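Local atomic coordinates of calcium homeostasis modulator protein 5 (Homo sapiens, PDB entry 7D60), a protein that oligomerizes into undecameric, cone-shaped large-pore channels of the membrane, whose gating and ion conductance are likely regulated by membrane lipids. Residues N83-K86 with I87-R90; H92-R95 with F96-V99; F193-L196 with T197-A201. All coordinates share one frame; numbering follows the deposited sequence.

In the fold
The three contacts follow one another along the chain. Interaction 1 (83-90) lies in the loop after helix 71-77, interaction 2 (92-99) runs from the same loop into helix 95-106, and interaction 3 (193-201) lies near the cytoplasmic end of helix 168-203. Interactions 1 and 2 have centres about 10 Å apart and meet through Phe88, whose CE1 is 3.5 Å from CD2 of Phe96. From interaction 2 to interaction 3 the centres are about 18 Å apart, and Tyr98 packs on Ala201. Interactions 2 and 3 touch one phosphatidic acid, so two helices of one subunit share a lipid site, while interaction 1 stays clear of it.

Interaction 1: residues N83-K86 with I87-R90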
loop_
_atom_site.group_PDB
_atom_site.type_symbol
_atom_site.label_atom_id
_atom_site.label_comp_id
_atom_site.label_asym_id
_atom_site.label_seq_id
_atom_site.Cartn_x
_atom_site.Cartn_y
_atom_site.Cartn_z
ATOM N N ASN A 83 -51.348 37.337 23.711
ATOM C CA ASN A 83 -51.587 37.773 25.077
ATOM C C ASN A 83 -50.244 37.996 25.758
ATOM O O ASN A 83 -49.556 37.025 26.095
ATOM C CB ASN A 83 -52.418 36.750 25.847
ATOM C CG ASN A 83 -52.967 37.307 27.140
ATOM O OD1 ASN A 83 -53.439 38.441 27.187
ATOM N ND2 ASN A 83 -52.906 36.514 28.200
ATOM N N PRO A 84 -49.828 39.250 25.964
ATOM C CA PRO A 84 -48.507 39.501 26.558
ATOM C C PRO A 84 -48.420 39.177 28.039
ATOM O O PRO A 84 -47.304 39.088 28.564
ATOM C CB PRO A 84 -48.288 41.000 26.312
ATOM C CG PRO A 84 -49.290 41.379 25.269
ATOM C CD PRO A 84 -50.462 40.492 25.500
ATOM N N ARG A 85 -49.545 38.972 28.722
ATOM C CA ARG A 85 -49.525 38.686 30.149
ATOM C C ARG A 85 -49.072 37.269 30.473
ATOM O O ARG A 85 -48.904 36.951 31.654
ATOM C CB ARG A 85 -50.907 38.935 30.749
ATOM C CG ARG A 85 -51.426 40.342 30.516
ATOM C CD ARG A 85 -50.532 41.379 31.184
ATOM N NE ARG A 85 -49.762 42.159 30.219
ATOM C CZ ARG A 85 -48.975 43.181 30.543
ATOM N NH1 ARG A 85 -48.853 43.551 31.810
ATOM N NH2 ARG A 85 -48.309 43.835 29.599
ATOM N N LYS A 86 -48.883 36.409 29.475
ATOM C CA LYS A 86 -48.284 35.105 29.726
ATOM C C LYS A 86 -46.764 35.155 29.736
ATOM O O LYS A 86 -46.127 34.137 30.020
ATOM C CB LYS A 86 -48.764 34.091 28.688
ATOM C CG LYS A 86 -48.113 34.228 27.331
ATOM C CD LYS A 86 -48.813 33.355 26.307
ATOM C CE LYS A 86 -48.714 33.956 24.919
ATOM N NZ LYS A 86 -49.364 33.092 23.903
ATOM N N ILE A 87 -46.176 36.310 29.433
ATOM C CA ILE A 87 -44.731 36.496 29.469
ATOM C C ILE A 87 -44.430 37.462 30.609
ATOM O O ILE A 87 -43.334 37.453 31.179
ATOM C CB ILE A 87 -44.214 37.000 28.110
ATOM C CG1 ILE A 87 -44.735 36.094 26.999
ATOM C CG2 ILE A 87 -42.711 36.947 28.035
ATOM C CD1 ILE A 87 -44.432 36.588 25.623
ATOM N N PHE A 88 -45.422 38.271 30.977
ATOM C CA PHE A 88 -45.370 39.129 32.155
ATOM C C PHE A 88 -46.399 38.667 33.180
ATOM O O PHE A 88 -47.460 39.291 33.299
ATOM C CB PHE A 88 -45.659 40.586 31.792
ATOM C CG PHE A 88 -44.708 41.169 30.801
ATOM C CD1 PHE A 88 -43.499 41.693 31.213
ATOM C CD2 PHE A 88 -45.031 41.208 29.455
ATOM C CE1 PHE A 88 -42.625 42.241 30.301
ATOM C CE2 PHE A 88 -44.158 41.752 28.533
ATOM C CZ PHE A 88 -42.952 42.266 28.958
ATOM N N PRO A 89 -46.142 37.600 33.933
ATOM C CA PRO A 89 -47.155 37.092 34.863
ATOM C C PRO A 89 -47.273 37.982 36.094
ATOM O O PRO A 89 -46.475 38.889 36.324
ATOM C CB PRO A 89 -46.644 35.695 35.223
ATOM C CG PRO A 89 -45.186 35.748 35.003
ATOM C CD PRO A 89 -44.879 36.849 34.029
ATOM N N ARG A 90 -48.305 37.701 36.890
ATOM C CA ARG A 90 -48.658 38.604 37.981
ATOM C C ARG A 90 -47.824 38.353 39.229
ATOM O O ARG A 90 -47.435 39.303 39.916
ATOM C CB ARG A 90 -50.148 38.481 38.301
ATOM C CG ARG A 90 -51.060 38.935 37.174
ATOM C CD ARG A 90 -51.365 40.428 37.255
ATOM N NE ARG A 90 -50.289 41.251 36.704
ATOM C CZ ARG A 90 -50.132 41.515 35.411
ATOM N NH1 ARG A 90 -50.988 41.030 34.524
ATOM N NH2 ARG A 90 -49.120 42.269 35.006
#
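A 3-10 turn, Pro84 to Lys86, bends the cytoplasmic loop between helices 71-77 and 95-106, and its carbonyl at Pro84 receives the backbone N-H groups of both Ile87 and Phe88. The bond from Ile87 N to Pro84 O is 3.1 Å long and comes from above the carbonyl plane. Phe88 N reaches the same oxygen at 3.2 Å but lies in that plane, so two donors fix one acceptor from different directions. The Phe88 ring turns an edge to this oxygen. Its CD2 also sits over one face of the Arg85 guanidinium, 4.2 Å from NH2 of that arginine. Lys86 sets off between its own backbone N and carbonyl carbon (chi1 76°), with CG beside CG1 of Ile87. Beyond CG the chain is extended, and its NZ makes a salt bridge with Glu263 and a hydrogen bond to Ser208 of a second subunit, tying the turn to the subunit interface. Arg85 and Arg90 both bend at chi2 and chi3. Their guanidinium planes lie only 20° apart, with no bond between the two like charges, and NH1 of Arg90 comes within 3.4 Å of the Arg85 CD methylene.

Interaction 2: residues H92-R95 with F96-V99; sequences HSCR and FFYV. With PA8 (1,2-dioctanoyl-sn-glycero-3-phosphate), chain N.
The carbonyl oxygen of Arg95 takes two backbone N-H groups from the next turn. Val99 N is the sound donor, 3.0 Å from Arg95 O with an N-H...O angle of 157°, and Tyr98 N adds a weak bond to the same oxygen. The CG2 methyl of Val99 lies beside that carbonyl too. It also stands over one face of the Arg95 guanidinium, offset toward the rim. The arginine can reach across the next turn because its chain is extended from CG to NE, with CG opposite the backbone N (chi1 -172°). There its NH1 meets CD2 of Tyr98 at 4.0 Å, the guanidinium and ring planes being 34° apart. These i to i+3 and i to i+4 contacts belong to the opening of helix 95-106, which leads from the cytoplasmic loop into transmembrane helix S3. Along the other border of the Tyr98 ring, CD1 lies 3.7 Å from C7 in an acyl chain of the bound phosphatidic acid. With an alanine here, the lipid chain and the arginine would probably both lose the ring that lies between them, leaving the guanidinium freer to turn. One residue earlier in the chain, Cys94 makes a sulfur-aromatic contact with Phe97, its SG approaching the ring obliquely at 4.2 Å from CD2, while CD2 of Phe96 stands over the centre of that ring.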
loop_
_atom_site.group_PDB
_atom_site.type_symbol
_atom_site.label_atom_id
_atom_site.label_comp_id
_atom_site.label_asym_id
_atom_site.label_seq_id
_atom_site.Cartn_x
_atom_site.Cartn_y
_atom_site.Cartn_z
ATOM N N HIS A 92 -44.705 36.740 39.457
ATOM C CA HIS A 92 -43.291 36.976 39.182
ATOM C C HIS A 92 -43.207 37.899 37.973
ATOM O O HIS A 92 -43.031 37.444 36.841
ATOM C CB HIS A 92 -42.554 35.660 38.930
ATOM C CG HIS A 92 -42.909 34.573 39.895
ATOM N ND1 HIS A 92 -44.039 33.796 39.758
ATOM C CD2 HIS A 92 -42.283 34.131 41.011
ATOM C CE1 HIS A 92 -44.097 32.926 40.749
ATOM N NE2 HIS A 92 -43.043 33.107 41.524
ATOM N N SER A 93 -43.302 39.205 38.215
ATOM C CA SER A 93 -43.259 40.168 37.123
ATOM C C SER A 93 -41.843 40.477 36.662
ATOM O O SER A 93 -41.677 41.149 35.640
ATOM C CB SER A 93 -43.958 41.464 37.537
ATOM O OG SER A 93 -44.097 42.340 36.433
ATOM N N CYS A 94 -40.827 40.008 37.382
ATOM C CA CYS A 94 -39.437 40.293 37.061
ATOM C C CYS A 94 -38.685 39.059 36.583
ATOM O O CYS A 94 -37.458 39.105 36.458
ATOM C CB CYS A 94 -38.738 40.905 38.277
ATOM S SG CYS A 94 -37.345 42.005 37.900
ATOM N N ARG A 95 -39.382 37.954 36.321
ATOM C CA ARG A 95 -38.721 36.787 35.751
ATOM C C ARG A 95 -38.441 36.961 34.262
ATOM O O ARG A 95 -37.497 36.353 33.743
ATOM C CB ARG A 95 -39.560 35.526 36.008
ATOM C CG ARG A 95 -38.852 34.239 35.614
ATOM C CD ARG A 95 -39.474 32.963 36.103
ATOM N NE ARG A 95 -38.979 31.840 35.310
ATOM C CZ ARG A 95 -37.792 31.257 35.462
ATOM N NH1 ARG A 95 -36.943 31.664 36.399
ATOM N NH2 ARG A 95 -37.453 30.249 34.673
ATOM N N PHE A 96 -39.209 37.815 33.578
ATOM C CA PHE A 96 -38.963 38.086 32.164
ATOM C C PHE A 96 -37.598 38.722 31.936
ATOM O O PHE A 96 -36.932 38.421 30.941
ATOM C CB PHE A 96 -40.060 38.990 31.609
ATOM C CG PHE A 96 -39.765 39.523 30.240
ATOM C CD1 PHE A 96 -39.781 38.683 29.143
ATOM C CD2 PHE A 96 -39.457 40.860 30.050
ATOM C CE1 PHE A 96 -39.511 39.165 27.881
ATOM C CE2 PHE A 96 -39.182 41.348 28.791
ATOM C CZ PHE A 96 -39.210 40.498 27.705
ATOM N N PHE A 97 -37.151 39.573 32.859
ATOM C CA PHE A 97 -35.826 40.162 32.738
ATOM C C PHE A 97 -34.730 39.194 33.151
ATOM O O PHE A 97 -33.591 39.331 32.699
ATOM C CB PHE A 97 -35.742 41.437 33.570
ATOM C CG PHE A 97 -36.660 42.516 33.096
ATOM C CD1 PHE A 97 -36.342 43.269 31.980
ATOM C CD2 PHE A 97 -37.847 42.771 33.759
ATOM C CE1 PHE A 97 -37.189 44.262 31.535
ATOM C CE2 PHE A 97 -38.699 43.765 33.319
ATOM C CZ PHE A 97 -38.367 44.510 32.206
ATOM N N TYR A 98 -35.043 38.217 33.999
ATOM C CA TYR A 98 -34.039 37.225 34.362
ATOM C C TYR A 98 -33.780 36.264 33.212
ATOM O O TYR A 98 -32.642 35.825 33.011
ATOM C CB TYR A 98 -34.471 36.463 35.613
ATOM C CG TYR A 98 -33.502 35.378 36.027
ATOM C CD1 TYR A 98 -32.344 35.687 36.723
ATOM C CD2 TYR A 98 -33.748 34.044 35.724
ATOM C CE1 TYR A 98 -31.455 34.701 37.100
ATOM C CE2 TYR A 98 -32.865 33.056 36.091
ATOM C CZ TYR A 98 -31.723 33.388 36.780
ATOM O OH TYR A 98 -30.849 32.394 37.147
ATOM N N VAL A 99 -34.822 35.905 32.462
ATOM C CA VAL A 99 -34.629 35.030 31.313
ATOM C C VAL A 99 -33.942 35.786 30.186
ATOM O O VAL A 99 -33.001 35.277 29.571
ATOM C CB VAL A 99 -35.970 34.422 30.863
ATOM C CG1 VAL A 99 -35.759 33.483 29.699
ATOM C CG2 VAL A 99 -36.610 33.676 32.003
HETATM O O1 PA8 N . -28.726 26.899 32.929
HETATM O O2 PA8 N . -29.182 28.837 34.371
HETATM P P1 PA8 N . -28.137 27.827 33.964
HETATM O O3 PA8 N . -27.717 27.029 35.175
HETATM O O4 PA8 N . -26.822 28.596 33.329
HETATM C C1 PA8 N . -26.049 29.420 34.152
HETATM C C2 PA8 N . -26.302 30.871 33.747
HETATM C C3 PA8 N . -27.219 31.530 34.775
HETATM O O5 PA8 N . -26.659 32.735 35.208
HETATM C C4 PA8 N . -27.271 33.870 34.673
HETATM O O6 PA8 N . -27.374 33.986 33.505
HETATM C C5 PA8 N . -27.803 34.979 35.571
HETATM C C6 PA8 N . -28.069 36.253 34.772
HETATM C C7 PA8 N . -29.170 37.115 35.382
HETATM O O7 PA8 N . -25.092 31.573 33.677
HETATM C C12 PA8 N . -24.783 32.142 32.432
HETATM O O8 PA8 N . -25.441 31.901 31.473
HETATM C C13 PA8 N . -23.582 33.082 32.311
HETATM C C14 PA8 N . -22.879 32.981 30.959
HETATM C C15 PA8 N . -21.464 33.554 30.986
HETATM C C16 PA8 N . -21.423 35.072 30.831
HETATM C C17 PA8 N . -20.277 35.521 29.923
HETATM C C18 PA8 N . -20.146 37.040 29.844
HETATM C C19 PA8 N . -18.802 37.484 29.276
#

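Interaction 3: residues F193-L196 with T197-A201. With PA8 (1,2-dioctanoyl-sn-glycero-3-phosphate), chain N.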
loop_
_atom_site.group_PDB
_atom_site.type_symbol
_atom_site.label_atom_id
_atom_site.label_comp_id
_atom_site.label_asym_id
_atom_site.label_seq_id
_atom_site.Cartn_x
_atom_site.Cartn_y
_atom_site.Cartn_z
ATOM N N PHE A 193 -15.867 37.981 35.813
ATOM C CA PHE A 193 -17.282 38.331 35.786
ATOM C C PHE A 193 -18.148 37.129 35.432
ATOM O O PHE A 193 -19.301 37.050 35.860
ATOM C CB PHE A 193 -17.507 39.473 34.794
ATOM C CG PHE A 193 -18.936 39.908 34.676
ATOM C CD1 PHE A 193 -19.527 40.662 35.672
ATOM C CD2 PHE A 193 -19.689 39.567 33.562
ATOM C CE1 PHE A 193 -20.844 41.065 35.563
ATOM C CE2 PHE A 193 -21.003 39.964 33.451
ATOM C CZ PHE A 193 -21.581 40.716 34.450
ATOM N N SER A 194 -17.607 36.182 34.666
ATOM C CA SER A 194 -18.373 35.004 34.284
ATOM C C SER A 194 -18.547 34.045 35.454
ATOM O O SER A 194 -19.570 33.363 35.556
ATOM C CB SER A 194 -17.693 34.302 33.114
ATOM O OG SER A 194 -18.335 33.085 32.805
ATOM N N LEU A 195 -17.558 33.972 36.343
ATOM C CA LEU A 195 -17.691 33.138 37.530
ATOM C C LEU A 195 -18.551 33.803 38.592
ATOM O O LEU A 195 -19.222 33.111 39.359
ATOM C CB LEU A 195 -16.309 32.806 38.097
ATOM C CG LEU A 195 -16.218 31.824 39.270
ATOM C CD1 LEU A 195 -16.213 30.388 38.789
ATOM C CD2 LEU A 195 -14.999 32.107 40.114
ATOM N N LEU A 196 -18.564 35.132 38.638
ATOM C CA LEU A 196 -19.286 35.823 39.697
ATOM C C LEU A 196 -20.792 35.794 39.482
ATOM O O LEU A 196 -21.551 35.870 40.451
ATOM C CB LEU A 196 -18.798 37.264 39.802
ATOM C CG LEU A 196 -18.868 37.877 41.195
ATOM C CD1 LEU A 196 -18.031 37.065 42.150
ATOM C CD2 LEU A 196 -18.399 39.316 41.165
ATOM N N THR A 197 -21.247 35.692 38.237
ATOM C CA THR A 197 -22.677 35.632 37.970
ATOM C C THR A 197 -23.206 34.210 37.940
ATOM O O THR A 197 -24.385 33.994 38.231
ATOM C CB THR A 197 -23.011 36.324 36.646
ATOM O OG1 THR A 197 -22.387 35.627 35.564
ATOM C CG2 THR A 197 -22.530 37.758 36.665
ATOM N N THR A 198 -22.367 33.237 37.593
ATOM C CA THR A 198 -22.774 31.841 37.694
ATOM C C THR A 198 -22.876 31.406 39.150
ATOM O O THR A 198 -23.811 30.693 39.525
ATOM C CB THR A 198 -21.791 30.963 36.923
ATOM O OG1 THR A 198 -21.760 31.379 35.557
ATOM C CG2 THR A 198 -22.197 29.511 36.971
ATOM N N CYS A 199 -21.945 31.857 39.993
ATOM C CA CYS A 199 -21.977 31.500 41.407
ATOM C C CYS A 199 -23.127 32.177 42.135
ATOM O O CYS A 199 -23.631 31.640 43.122
ATOM C CB CYS A 199 -20.655 31.866 42.077
ATOM S SG CYS A 199 -19.357 30.634 41.906
ATOM N N TYR A 200 -23.550 33.347 41.674
ATOM C CA TYR A 200 -24.685 34.015 42.292
ATOM C C TYR A 200 -26.009 33.390 41.874
ATOM O O TYR A 200 -26.976 33.432 42.638
ATOM C CB TYR A 200 -24.666 35.499 41.937
ATOM C CG TYR A 200 -25.691 36.319 42.670
ATOM C CD1 TYR A 200 -25.493 36.686 43.991
ATOM C CD2 TYR A 200 -26.858 36.727 42.041
ATOM C CE1 TYR A 200 -26.428 37.435 44.668
ATOM C CE2 TYR A 200 -27.800 37.474 42.709
ATOM C CZ TYR A 200 -27.577 37.826 44.022
ATOM O OH TYR A 200 -28.511 38.574 44.697
ATOM N N ALA A 201 -26.077 32.815 40.678
ATOM C CA ALA A 201 -27.302 32.166 40.240
ATOM C C ALA A 201 -27.491 30.807 40.893
ATOM O O ALA A 201 -28.628 30.352 41.038
ATOM C CB ALA A 201 -27.306 32.020 38.722
HETATM O O1 PA8 N . -28.726 26.899 32.929
HETATM O O2 PA8 N . -29.182 28.837 34.371
HETATM P P1 PA8 N . -28.137 27.827 33.964
HETATM O O3 PA8 N . -27.717 27.029 35.175
HETATM O O4 PA8 N . -26.822 28.596 33.329
HETATM C C1 PA8 N . -26.049 29.420 34.152
HETATM C C2 PA8 N . -26.302 30.871 33.747
HETATM C C3 PA8 N . -27.219 31.530 34.775
HETATM O O5 PA8 N . -26.659 32.735 35.208
HETATM C C4 PA8 N . -27.271 33.870 34.673
HETATM O O6 PA8 N . -27.374 33.986 33.505
HETATM C C5 PA8 N . -27.803 34.979 35.571
HETATM C C6 PA8 N . -28.069 36.253 34.772
HETATM C C7 PA8 N . -29.170 37.115 35.382
HETATM O O7 PA8 N . -25.092 31.573 33.677
HETATM C C12 PA8 N . -24.783 32.142 32.432
HETATM O O8 PA8 N . -25.441 31.901 31.473
HETATM C C13 PA8 N . -23.582 33.082 32.311
HETATM C C14 PA8 N . -22.879 32.981 30.959
HETATM C C15 PA8 N . -21.464 33.554 30.986
HETATM C C16 PA8 N . -21.423 35.072 30.831
HETATM C C17 PA8 N . -20.277 35.521 29.923
HETATM C C18 PA8 N . -20.146 37.040 29.844
HETATM C C19 PA8 N . -18.802 37.484 29.276
#
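Thr198 and Ser194 make the shortest side-chain hydrogen bond in this stretch of helix 168-203, which holds transmembrane segment S4. Thr198 OG1 lies opposite its own carbonyl carbon (chi1 -59°), which turns the hydroxyl back along the helix to donate to Ser194 O at 3.0 Å, nearly in line with the C=O bond. The backbone N of Thr198 makes a weak bond to the same oxygen. Phe193 O is held in a similar way, but more loosely, by weak bonds from both N and OG1 of Thr197. Among the plain i to i+4 backbone bonds, Cys199 N to Leu195 O is the firm one at 3.1 Å, and Tyr200 N to Leu196 O is weak.

Apolar contacts form the second group. The CG2 methyl of Thr197 rests over one face of the Phe193 ring, 4.0 Å from its centroid and offset toward the rim, a CH-pi contact. Two residues farther on, Leu195 CG packs against Cys199 SG at 4.3 Å.

Lipid contacts complete the account. Ser194 OG lies 3.6 Å from C15 in an acyl chain of phosphatidic acid, and Ala201 CB is 3.6 Å from its ester oxygen O5. Thr198 OG1 is 3.8 Å from O7 of the lipid, without a hydrogen bond.

On the neighbouring helices of a third subunit, Phe68 packs against Ser194 and Leu195, and Trp74 against Thr198 and Cys199, so this part of helix 168-203 borders both bound lipid, a second molecule of which also touches Ser194, and helices 47-68 and 71-77 of that adjoining subunit.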